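Adenylate kinase (Desulfovibrio gigas, PDB 2XB4) catalyses the reversible transfer of a phosphoryl group from ATP to AMP, giving two ADP, and contains a bound metal ion such as zinc, cobalt or iron. Local coordinates at the interface of chains A and B. Numbering follows the deposited sequence. Chains: chain A/B, Adenylate kinase.

The interface of chains A and B. Residues chain A 175-176, 179, 182-183; chain B 53-56.
The backbone of chain B, leaving helix 50-53, keeps a near-helical turn at B:Asp54 that sets its carbonyl against A:Ile176 and A:Asn179, at the end of helix 167-177 of chain A and in the loop after it; B:Gly56 follows. In this adenylate kinase the B segment belongs to the NMP-binding region. The patch is part of a two-fold symmetric interface; the enzyme is a monomer, so the pairing may belong to the crystal.

A:Asn179 reaches over with its amide. ND2 gives a nearly straight hydrogen bond to B:Asp54 O at 2.7 Å, with the acceptor in the amide plane but the donor standing above the plane of the carbonyl. CG is anti to the backbone N (chi1 168°), which points the amide at chain B. The amide is held at both ends by A:Asp182. A:Asn179 ND2 also donates to A:Asp182 OD1 at 3.0 Å, nearly along the C-O axis, this partner tilted from the amide plane. A:Asp182 N donates to A:Asn179 OD1 at 3.1 Å. This fixes the amide's rotation.

A:Asp182 in turn faces B:Arg55, carboxylate and guanidinium planes 84° apart. CG of the aspartate lies between the backbone N and the carbonyl carbon (chi1 58°), which puts the carboxylate between the amide of A:Asn179 and the guanidinium of B:Arg55; OD1 meets the amide and OD2 the arginine. The guanidinium grips OD2 side-on. NE of B:Arg55 gives a nearly straight hydrogen bond, which is also the salt bridge, to OD2 of A:Asp182 at 3.0 Å, from above the carboxylate plane. NH2 of B:Arg55 reaches A:Asp182 OD2 at 3.2 Å, more bent, at the syn lone pair. The arginine's CG packs against the carboxylate carbon, CG of A:Asp182, at 3.7 Å.

A:Ile176 lays its CG1 branch against the backbone of chain B, CG1 3.4 Å from B:Ile53 O, while CD1 extends towards the CA of B:Gly56. Beside it, the carboxylates of A:Asp175 and B:Asp54 approach without touching; a water bonded to OD2 of the former and OD1 of the latter links them and probably eases the repulsion of like charges.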
loop_
_atom_site.group_PDB
_atom_site.type_symbol
_atom_site.label_atom_id
_atom_site.label_comp_id
_atom_site.label_asym_id
_atom_site.label_seq_id
_atom_site.Cartn_x
_atom_site.Cartn_y
_atom_site.Cartn_z
ATOM N N ASP A 175 -19.133 -6.929 -14.261
ATOM C CA ASP A 175 -20.138 -6.474 -15.214
ATOM C C ASP A 175 -19.835 -6.856 -16.626
ATOM O O ASP A 175 -20.701 -7.425 -17.311
ATOM C CB ASP A 175 -20.401 -4.959 -15.128
ATOM C CG ASP A 175 -21.243 -4.574 -13.896
ATOM O OD1 ASP A 175 -21.762 -5.439 -13.146
ATOM O OD2 ASP A 175 -21.366 -3.372 -13.684
ATOM N N ILE A 176 -18.597 -6.653 -17.070
ATOM C CA ILE A 176 -18.279 -6.998 -18.420
ATOM C C ILE A 176 -18.145 -8.522 -18.523
ATOM O O ILE A 176 -18.677 -9.127 -19.449
ATOM C CB ILE A 176 -16.953 -6.342 -18.862
ATOM C CG1 ILE A 176 -17.165 -4.806 -18.943
ATOM C CG2 ILE A 176 -16.463 -6.914 -20.250
ATOM C CD1 ILE A 176 -15.735 -4.014 -18.778
ATOM N N ASN A 179 -21.557 -10.521 -18.418
ATOM C CA ASN A 179 -22.580 -10.030 -19.367
ATOM C C ASN A 179 -22.803 -11.152 -20.409
ATOM O O ASN A 179 -21.923 -11.436 -21.290
ATOM C CB ASN A 179 -22.055 -8.679 -19.936
ATOM C CG ASN A 179 -22.822 -8.180 -21.123
ATOM O OD1 ASN A 179 -23.831 -8.758 -21.546
ATOM N ND2 ASN A 179 -22.272 -7.123 -21.751
ATOM N N ASP A 182 -23.611 -9.739 -24.502
ATOM C CA ASP A 182 -22.525 -9.515 -25.498
ATOM C C ASP A 182 -21.178 -9.293 -24.800
ATOM O O ASP A 182 -20.240 -8.798 -25.424
ATOM C CB ASP A 182 -22.908 -8.405 -26.498
ATOM C CG ASP A 182 -23.245 -7.019 -25.838
ATOM O OD1 ASP A 182 -23.111 -6.812 -24.612
ATOM O OD2 ASP A 182 -23.591 -6.101 -26.624
ATOM N N GLY A 183 -21.077 -9.716 -23.548
ATOM C CA GLY A 183 -19.815 -9.504 -22.788
ATOM C C GLY A 183 -18.943 -10.792 -22.861
ATOM O O GLY A 183 -19.038 -11.580 -23.843
ATOM N N ILE B 53 -20.396 0.378 -22.017
ATOM C CA ILE B 53 -19.406 0.118 -20.935
ATOM C C ILE B 53 -19.419 -1.401 -20.650
ATOM O O ILE B 53 -18.365 -2.014 -20.438
ATOM C CB ILE B 53 -19.812 0.963 -19.727
ATOM C CG1 ILE B 53 -19.583 2.465 -20.051
ATOM C CG2 ILE B 53 -19.085 0.518 -18.431
ATOM C CD1 ILE B 53 -20.367 3.314 -19.116
ATOM N N ASP B 54 -20.613 -2.017 -20.622
ATOM C CA ASP B 54 -20.732 -3.447 -20.232
ATOM C C ASP B 54 -20.143 -4.503 -21.242
ATOM O O ASP B 54 -20.085 -5.698 -20.931
ATOM C CB ASP B 54 -22.203 -3.751 -19.914
ATOM C CG ASP B 54 -22.649 -3.216 -18.517
ATOM O OD1 ASP B 54 -21.796 -2.644 -17.739
ATOM O OD2 ASP B 54 -23.863 -3.342 -18.213
ATOM N N ARG B 55 -19.773 -4.054 -22.425
ATOM C CA ARG B 55 -19.069 -4.797 -23.511
ATOM C C ARG B 55 -17.560 -4.449 -23.448
ATOM O O ARG B 55 -16.783 -4.984 -24.246
ATOM C CB ARG B 55 -19.447 -4.171 -24.902
ATOM C CG ARG B 55 -20.514 -4.590 -25.656
ATOM C CD ARG B 55 -20.595 -3.708 -26.966
ATOM N NE ARG B 55 -21.981 -3.590 -26.969
ATOM C CZ ARG B 55 -22.776 -2.584 -27.182
ATOM N NH1 ARG B 55 -22.461 -1.385 -27.674
ATOM N NH2 ARG B 55 -23.983 -2.912 -26.898
ATOM N N GLY B 56 -17.150 -3.514 -22.593
ATOM C CA GLY B 56 -15.837 -2.957 -22.642
ATOM C C GLY B 56 -15.615 -1.909 -23.739
ATOM O O GLY B 56 -14.488 -1.655 -24.099
HETATM O O HOH W 1 -20.563 -1.618 -15.623
#